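Beta-D-glucoside glucohydrolase (Trichoderma reesei, PDB 4I8D) probably hydrolyses terminal, non-reducing beta-D-glucosyl residues to release beta-D-glucose, as a secreted family 3 glycoside hydrolase of cellulose degradation. Local coordinates at residues Ser424-Lys429 against Ala471-Asn476; Val431-Ile436 against Asn476-Val481; Ala339-Leu344 against Gln497-Val502. All coordinates share one frame; numbering follows the deposited sequence.

Interaction 1. Residues Ser424-Lys429 against Ala471-Asn476; sequences SAARGK and AGANSN
Arg427, the first residue to leave helical geometry after helix 419-426, passes Ala473 with their CA atoms 4.9 Å apart, and Arg427 CA makes a CA-H...O contact of 3.3 Å with Ala473 O. From Ala426 to Lys429 the chain then makes a type II beta turn, in which Gly428 has backbone angles that would press a CB against the carbonyl before it. A single amide clasps this turn: Asn474 ND2 donates to Ala426 O at 2.7 Å and to Lys429 O at 3.1 Å, approaching above the plane of each carbonyl, and the first bond is bent to 138°. Asn474 CG lies anti to the backbone N (chi1 -153°), which sends the amide toward the turn. Ala426 O is gripped twice, since Lys429 N reaches it from the opposite face. Both segments lead from a helix into neighbouring parallel strands of the six-stranded alpha/beta sandwich of family 3 enzymes. The other end of the Asn474 amide closes an Asx turn, with OD1 accepting from Asn476 N at 3.0 Å on an in-plane lone pair, which fixes the flip of the group. Ala473 CB meets Ala426 CB and also lies over one face of the Arg427 guanidinium, 4.1 Å from NH2.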
loop_
_atom_site.group_PDB
_atom_site.type_symbol
_atom_site.label_atom_id
_atom_site.label_comp_id
_atom_site.label_asym_id
_atom_site.label_seq_id
_atom_site.Cartn_x
_atom_site.Cartn_y
_atom_site.Cartn_z
ATOM N N SER A 424 13.867 -21.511 29.169
ATOM C CA SER A 424 14.984 -21.344 30.103
ATOM C C SER A 424 15.311 -19.871 30.280
ATOM O O SER A 424 15.339 -19.364 31.405
ATOM C CB SER A 424 16.228 -22.086 29.613
ATOM O OG SER A 424 15.949 -23.449 29.380
ATOM N N ALA A 425 15.544 -19.200 29.153
ATOM C CA ALA A 425 15.832 -17.769 29.109
ATOM C C ALA A 425 14.740 -16.922 29.769
ATOM O O ALA A 425 15.037 -15.901 30.399
ATOM C CB ALA A 425 16.058 -17.326 27.668
ATOM N N ALA A 426 13.489 -17.359 29.631
ATOM C CA ALA A 426 12.346 -16.654 30.208
ATOM C C ALA A 426 12.245 -16.808 31.725
ATOM O O ALA A 426 12.061 -15.819 32.436
ATOM C CB ALA A 426 11.051 -17.092 29.540
ATOM N N ARG A 427 12.375 -18.046 32.207
ATOM C CA ARG A 427 12.220 -18.381 33.629
ATOM C C ARG A 427 13.077 -17.501 34.536
ATOM O O ARG A 427 14.294 -17.420 34.363
ATOM C CB ARG A 427 12.545 -19.863 33.867
ATOM C CG ARG A 427 11.994 -20.439 35.169
ATOM C CD ARG A 427 12.280 -21.932 35.307
ATOM N NE ARG A 427 11.602 -22.732 34.283
ATOM C CZ ARG A 427 12.191 -23.267 33.210
ATOM N NH1 ARG A 427 13.494 -23.109 32.995
ATOM N NH2 ARG A 427 11.470 -23.968 32.345
ATOM N N GLY A 428 12.426 -16.832 35.485
ATOM C CA GLY A 428 13.110 -15.964 36.447
ATOM C C GLY A 428 13.065 -14.476 36.138
ATOM O O GLY A 428 12.988 -13.653 37.049
ATOM N N LYS A 429 13.109 -14.128 34.853
ATOM C CA LYS A 429 13.199 -12.726 34.431
ATOM C C LYS A 429 11.911 -11.949 34.705
ATOM O O LYS A 429 10.844 -12.547 34.828
ATOM C CB LYS A 429 13.584 -12.633 32.953
ATOM C CG LYS A 429 14.656 -13.620 32.517
ATOM C CD LYS A 429 15.944 -13.484 33.319
ATOM C CE LYS A 429 16.913 -14.615 33.006
ATOM N NZ LYS A 429 16.336 -15.960 33.274
ATOM N N ALA A 471 5.406 -18.789 27.820
ATOM C CA ALA A 471 4.327 -18.485 28.758
ATOM C C ALA A 471 4.282 -19.469 29.928
ATOM O O ALA A 471 3.922 -19.095 31.047
ATOM C CB ALA A 471 2.985 -18.438 28.040
ATOM N N GLY A 472 4.656 -20.721 29.659
ATOM C CA GLY A 472 4.767 -21.741 30.694
ATOM C C GLY A 472 5.931 -21.524 31.649
ATOM O O GLY A 472 5.998 -22.156 32.709
ATOM N N ALA A 473 6.846 -20.632 31.277
ATOM C CA ALA A 473 8.011 -20.334 32.104
ATOM C C ALA A 473 8.015 -18.910 32.673
ATOM O O ALA A 473 8.918 -18.551 33.424
ATOM C CB ALA A 473 9.289 -20.599 31.324
ATOM N N ASN A 474 7.014 -18.105 32.325
ATOM C CA ASN A 474 6.967 -16.709 32.774
ATOM C C ASN A 474 5.549 -16.142 32.869
ATOM O O ASN A 474 4.703 -16.414 32.017
ATOM C CB ASN A 474 7.830 -15.829 31.861
ATOM C CG ASN A 474 8.368 -14.598 32.568
ATOM O OD1 ASN A 474 7.606 -13.735 33.018
ATOM N ND2 ASN A 474 9.692 -14.501 32.654
ATOM N N SER A 475 5.305 -15.344 33.905
ATOM C CA SER A 475 3.978 -14.778 34.159
ATOM C C SER A 475 3.674 -13.507 33.357
ATOM O O SER A 475 2.510 -13.151 33.168
ATOM C CB SER A 475 3.798 -14.496 35.651
ATOM O OG SER A 475 3.256 -15.619 36.323
ATOM N N ASN A 476 4.715 -12.820 32.899
ATOM C CA ASN A 476 4.532 -11.547 32.214
ATOM C C ASN A 476 5.171 -11.548 30.838
ATOM O O ASN A 476 6.331 -11.147 30.679
ATOM C CB ASN A 476 5.078 -10.405 33.068
ATOM C CG ASN A 476 4.472 -10.383 34.456
ATOM O OD1 ASN A 476 3.286 -10.099 34.627
ATOM N ND2 ASN A 476 5.289 -10.691 35.457
HETATM O O HOH W 1 9.086 -22.888 34.138
#

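Interaction 2. Residues Val431-Ile436 against Asn476-Val481; sequences VAIVFI and NVIVVV
Ala432 to Ile436 pair with Val477 to Val481 as parallel strands whose axes come within 4.7 Å and are turned 20° against each other. Five backbone hydrogen bonds join them: Ala432 N to Asn476 O, Ile478 N to Ala432 O at 2.8 Å, Val434 N to Ile478 O, Val480 N to Val434 O and Ile436 N to Val480 O. CA-H...O contacts supplement them, as from Ile433 CA to Ile478 O at 3.2 Å. With helix 463-471 between them in the chain, the strands form a beta-alpha-beta unit, and Val434 and Val479 face that helix through Leu466 and Val467. The apolar contacts divide between the two faces of the sheet. On one, Ile433 lies alongside both Ile478 and Val480, its CG1 4.0 Å from Ile478 CB and its CG2 3.8 Å from Val480 CG2. Cutting Ile433 back to an alanine removes CG1 and CG2 and is likely to open a gap beside Ile478 and Val480. Val480 CB also covers one face of the Phe435 ring. On the other face, Ile436 has CG1 wedged between its backbone N and carbonyl carbon (chi1 51°), which carries CD1 across to Val481 CG2 at 3.9 Å, and Val434 CG1 meets Val477 CG1 and Val479 CG2.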
loop_
_atom_site.group_PDB
_atom_site.type_symbol
_atom_site.label_atom_id
_atom_site.label_comp_id
_atom_site.label_asym_id
_atom_site.label_seq_id
_atom_site.Cartn_x
_atom_site.Cartn_y
_atom_site.Cartn_z
ATOM N N VAL A 431 10.258 -9.602 32.796
ATOM C CA VAL A 431 9.393 -9.729 31.615
ATOM C C VAL A 431 10.065 -10.651 30.598
ATOM O O VAL A 431 11.288 -10.856 30.638
ATOM C CB VAL A 431 9.054 -8.365 30.941
ATOM C CG1 VAL A 431 8.268 -7.453 31.877
ATOM C CG2 VAL A 431 10.301 -7.662 30.420
ATOM N N ALA A 432 9.270 -11.215 29.696
ATOM C CA ALA A 432 9.813 -12.010 28.599
ATOM C C ALA A 432 9.190 -11.542 27.298
ATOM O O ALA A 432 7.962 -11.516 27.161
ATOM C CB ALA A 432 9.559 -13.493 28.825
ATOM N N ILE A 433 10.040 -11.147 26.355
ATOM C CA ILE A 433 9.583 -10.604 25.082
ATOM C C ILE A 433 9.925 -11.587 23.975
ATOM O O ILE A 433 11.099 -11.902 23.759
ATOM C CB ILE A 433 10.196 -9.216 24.782
ATOM C CG1 ILE A 433 9.971 -8.257 25.956
ATOM C CG2 ILE A 433 9.599 -8.633 23.508
ATOM C CD1 ILE A 433 10.859 -7.033 25.937
ATOM N N VAL A 434 8.895 -12.073 23.281
ATOM C CA VAL A 434 9.069 -13.135 22.282
ATOM C C VAL A 434 8.657 -12.662 20.879
ATOM O O VAL A 434 7.673 -11.938 20.720
ATOM C CB VAL A 434 8.384 -14.467 22.740
ATOM C CG1 VAL A 434 6.916 -14.251 23.059
ATOM C CG2 VAL A 434 8.562 -15.585 21.720
ATOM N N PHE A 435 9.432 -13.064 19.874
ATOM C CA PHE A 435 9.317 -12.507 18.522
ATOM C C PHE A 435 8.871 -13.539 17.502
ATOM O O PHE A 435 9.592 -14.508 17.233
ATOM C CB PHE A 435 10.650 -11.883 18.090
ATOM C CG PHE A 435 11.049 -10.701 18.920
ATOM C CD1 PHE A 435 11.509 -10.871 20.227
ATOM C CD2 PHE A 435 10.944 -9.412 18.407
ATOM C CE1 PHE A 435 11.853 -9.777 21.001
ATOM C CE2 PHE A 435 11.290 -8.314 19.179
ATOM C CZ PHE A 435 11.745 -8.494 20.477
ATOM N N ILE A 436 7.681 -13.327 16.944
ATOM C CA ILE A 436 7.136 -14.201 15.906
ATOM C C ILE A 436 6.897 -13.428 14.615
ATOM O O ILE A 436 6.724 -12.209 14.652
ATOM C CB ILE A 436 5.832 -14.902 16.355
ATOM C CG1 ILE A 436 4.819 -13.891 16.905
ATOM C CG2 ILE A 436 6.140 -15.967 17.396
ATOM C CD1 ILE A 436 3.383 -14.381 16.895
ATOM N N ASN A 476 4.715 -12.820 32.899
ATOM C CA ASN A 476 4.532 -11.547 32.214
ATOM C C ASN A 476 5.171 -11.548 30.838
ATOM O O ASN A 476 6.331 -11.147 30.679
ATOM C CB ASN A 476 5.078 -10.405 33.068
ATOM C CG ASN A 476 4.472 -10.383 34.456
ATOM O OD1 ASN A 476 3.286 -10.099 34.627
ATOM N ND2 ASN A 476 5.289 -10.691 35.457
ATOM N N VAL A 477 4.401 -12.008 29.852
ATOM C CA VAL A 477 4.899 -12.191 28.489
ATOM C C VAL A 477 4.451 -11.058 27.563
ATOM O O VAL A 477 3.272 -10.700 27.523
ATOM C CB VAL A 477 4.465 -13.551 27.890
ATOM C CG1 VAL A 477 5.097 -13.764 26.520
ATOM C CG2 VAL A 477 4.825 -14.700 28.825
ATOM N N ILE A 478 5.415 -10.497 26.838
ATOM C CA ILE A 478 5.140 -9.553 25.762
ATOM C C ILE A 478 5.422 -10.259 24.444
ATOM O O ILE A 478 6.535 -10.735 24.216
ATOM C CB ILE A 478 5.979 -8.256 25.903
ATOM C CG1 ILE A 478 5.605 -7.544 27.205
ATOM C CG2 ILE A 478 5.749 -7.322 24.721
ATOM C CD1 ILE A 478 6.672 -6.622 27.748
ATOM N N VAL A 479 4.406 -10.346 23.589
ATOM C CA VAL A 479 4.569 -10.962 22.275
ATOM C C VAL A 479 4.682 -9.866 21.221
ATOM O O VAL A 479 3.821 -8.992 21.142
ATOM C CB VAL A 479 3.402 -11.917 21.927
ATOM C CG1 VAL A 479 3.614 -12.551 20.557
ATOM C CG2 VAL A 479 3.254 -13.000 22.987
ATOM N N VAL A 480 5.748 -9.917 20.424
ATOM C CA VAL A 480 5.950 -8.955 19.345
ATOM C C VAL A 480 5.861 -9.649 17.985
ATOM O O VAL A 480 6.577 -10.619 17.722
ATOM C CB VAL A 480 7.282 -8.178 19.494
ATOM C CG1 VAL A 480 7.527 -7.285 18.290
ATOM C CG2 VAL A 480 7.264 -7.331 20.758
ATOM N N VAL A 481 4.974 -9.132 17.137
ATOM C CA VAL A 481 4.708 -9.675 15.808
ATOM C C VAL A 481 5.174 -8.709 14.723
ATOM O O VAL A 481 4.846 -7.514 14.747
ATOM C CB VAL A 481 3.194 -9.877 15.584
ATOM C CG1 VAL A 481 2.932 -10.651 14.300
ATOM C CG2 VAL A 481 2.545 -10.560 16.777
#

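Interaction 3. Residues Ala339-Leu344 against Gln497-Val502; sequences ANILPL and QVKAVV
Ile341 and Lys499 mark the closest passage of the two backbones, yet their CA atoms stay 7.0 Å apart, so the loop 339-344 meets the strand 498-502 through side chains rather than as a paired strand. The loop is sharply shaped: Ala339 and Asn340 both have positive phi, and a cis peptide bond precedes Pro343. The strand is irregular too, because Lys499 has a psi of only -17°, and as a result consecutive residues, Lys499 and Ala500, both turn their CB toward the loop; Val502 follows on the same side.

Ile341 uses two branches. Its CG1 runs anti to the backbone N (chi1 -173°), sending CD1 to 3.7 Å from Lys499 CB, and the two side chains cross at about a right angle. Its CG2 drops onto Ala500 CB at 3.8 Å. Leu342 works with one methyl: CD2 lies 4.1 Å from Ala500 CB and 4.0 Å from Val502 CG2. Ala500, with its small side chain, thus receives both loop residues. Lys499 lends only the base of its chain to this apolar patch; the bent remainder leads away, and NZ donates to Ser475 O and Asn476 OD1.

The contact belongs to the edge region of the six-stranded sheet. Strand 498-503 is flanked by the antiparallel outermost strand 333-337, from which the loop departs, and by parallel strand 477-483. Heading for strand 349-353, the loop covers the sheet face where Ile341, Leu342 and Leu344 all touch Ile478, whereas Val498 packs on the other face against Val467 of helix 463-471.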
loop_
_atom_site.group_PDB
_atom_site.type_symbol
_atom_site.label_atom_id
_atom_site.label_comp_id
_atom_site.label_asym_id
_atom_site.label_seq_id
_atom_site.Cartn_x
_atom_site.Cartn_y
_atom_site.Cartn_z
ATOM N N ALA A 339 -2.580 -4.618 32.864
ATOM C CA ALA A 339 -1.891 -4.283 34.123
ATOM C C ALA A 339 -0.661 -3.384 33.944
ATOM O O ALA A 339 0.331 -3.510 34.674
ATOM C CB ALA A 339 -1.535 -5.550 34.901
ATOM N N ASN A 340 -0.741 -2.482 32.964
ATOM C CA ASN A 340 0.323 -1.519 32.676
ATOM C C ASN A 340 1.725 -2.111 32.525
ATOM O O ASN A 340 2.722 -1.428 32.793
ATOM C CB ASN A 340 0.330 -0.408 33.728
ATOM C CG ASN A 340 -0.829 0.549 33.562
ATOM O OD1 ASN A 340 -1.124 1.000 32.452
ATOM N ND2 ASN A 340 -1.497 0.863 34.667
ATOM N N ILE A 341 1.797 -3.373 32.096
ATOM C CA ILE A 341 3.081 -4.035 31.857
ATOM C C ILE A 341 3.945 -3.165 30.954
ATOM O O ILE A 341 5.162 -3.118 31.083
ATOM C CB ILE A 341 2.905 -5.439 31.231
ATOM C CG1 ILE A 341 4.254 -6.167 31.153
ATOM C CG2 ILE A 341 2.239 -5.352 29.860
ATOM C CD1 ILE A 341 4.165 -7.632 30.780
ATOM N N LEU A 342 3.277 -2.467 30.051
ATOM C CA LEU A 342 3.918 -1.635 29.071
ATOM C C LEU A 342 3.359 -0.219 29.283
ATOM O O LEU A 342 2.181 -0.072 29.638
ATOM C CB LEU A 342 3.576 -2.180 27.683
ATOM C CG LEU A 342 4.618 -2.356 26.570
ATOM C CD1 LEU A 342 5.929 -2.974 27.038
ATOM C CD2 LEU A 342 4.008 -3.184 25.448
ATOM N N PRO A 343 4.200 0.822 29.106
ATOM C CA PRO A 343 5.621 0.767 28.749
ATOM C C PRO A 343 6.480 0.174 29.855
ATOM O O PRO A 343 6.104 0.223 31.027
ATOM C CB PRO A 343 5.994 2.239 28.560
ATOM C CG PRO A 343 5.004 2.992 29.378
ATOM C CD PRO A 343 3.730 2.213 29.255
ATOM N N LEU A 344 7.624 -0.384 29.469
ATOM C CA LEU A 344 8.612 -0.858 30.426
ATOM C C LEU A 344 9.255 0.319 31.147
ATOM O O LEU A 344 9.638 1.310 30.520
ATOM C CB LEU A 344 9.697 -1.663 29.714
ATOM C CG LEU A 344 9.254 -2.785 28.782
ATOM C CD1 LEU A 344 10.440 -3.237 27.945
ATOM C CD2 LEU A 344 8.655 -3.942 29.571
ATOM N N GLN A 497 -0.680 -15.690 30.657
ATOM C CA GLN A 497 0.635 -15.120 30.917
ATOM C C GLN A 497 0.984 -14.055 29.885
ATOM O O GLN A 497 1.783 -13.161 30.154
ATOM C CB GLN A 497 1.700 -16.214 30.917
ATOM C CG GLN A 497 1.524 -17.266 32.001
ATOM C CD GLN A 497 0.568 -18.384 31.607
ATOM O OE1 GLN A 497 0.453 -18.742 30.434
ATOM N NE2 GLN A 497 -0.118 -18.946 32.595
ATOM N N VAL A 498 0.389 -14.166 28.700
ATOM C CA VAL A 498 0.570 -13.180 27.640
ATOM C C VAL A 498 -0.161 -11.905 28.050
ATOM O O VAL A 498 -1.396 -11.866 28.080
ATOM C CB VAL A 498 0.066 -13.718 26.279
ATOM C CG1 VAL A 498 -0.001 -12.616 25.233
ATOM C CG2 VAL A 498 0.970 -14.838 25.791
ATOM N N LYS A 499 0.613 -10.875 28.389
ATOM C CA LYS A 499 0.058 -9.639 28.946
ATOM C C LYS A 499 0.004 -8.494 27.932
ATOM O O LYS A 499 -0.697 -7.494 28.144
ATOM C CB LYS A 499 0.852 -9.197 30.183
ATOM C CG LYS A 499 0.902 -10.188 31.339
ATOM C CD LYS A 499 -0.390 -10.208 32.146
ATOM C CE LYS A 499 -0.118 -10.162 33.647
ATOM N NZ LYS A 499 0.801 -11.227 34.152
ATOM N N ALA A 500 0.750 -8.640 26.837
ATOM C CA ALA A 500 0.847 -7.586 25.830
ATOM C C ALA A 500 1.238 -8.134 24.468
ATOM O O ALA A 500 2.207 -8.891 24.352
ATOM C CB ALA A 500 1.844 -6.519 26.272
ATOM N N VAL A 501 0.481 -7.740 23.444
ATOM C CA VAL A 501 0.835 -8.038 22.052
ATOM C C VAL A 501 1.095 -6.745 21.272
ATOM O O VAL A 501 0.323 -5.790 21.348
ATOM C CB VAL A 501 -0.238 -8.871 21.320
ATOM C CG1 VAL A 501 0.344 -9.480 20.051
ATOM C CG2 VAL A 501 -0.770 -9.971 22.218
ATOM N N VAL A 502 2.190 -6.743 20.518
ATOM C CA VAL A 502 2.645 -5.570 19.789
ATOM C C VAL A 502 2.693 -5.869 18.293
ATOM O O VAL A 502 3.617 -6.534 17.809
ATOM C CB VAL A 502 4.028 -5.117 20.300
ATOM C CG1 VAL A 502 4.535 -3.916 19.521
ATOM C CG2 VAL A 502 3.959 -4.791 21.785
#

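In the fold
The three contacts tie successive parts of one alpha/beta sheet together. Interactions 1 and 2 share Asn476, the last loop residue before strand 477-483, and their centres lie about 10 Å apart; Ala426 CB of the first packs on Ala432 CB of the second at 4.0 Å. Interactions 2 and 3, about 9 Å between centres, are joined by the probable hydrogen bond of 2.7 Å from Val479 N to Ala500 O. Lys499 NZ, 2.8 Å from Asn476 OD1, links all three. Interaction 1 lies at the start of the parallel strands, its centre about 38 Å from the centre of the chain, whereas Glu442 of the glucose pocket follows the far end of strand 431-438.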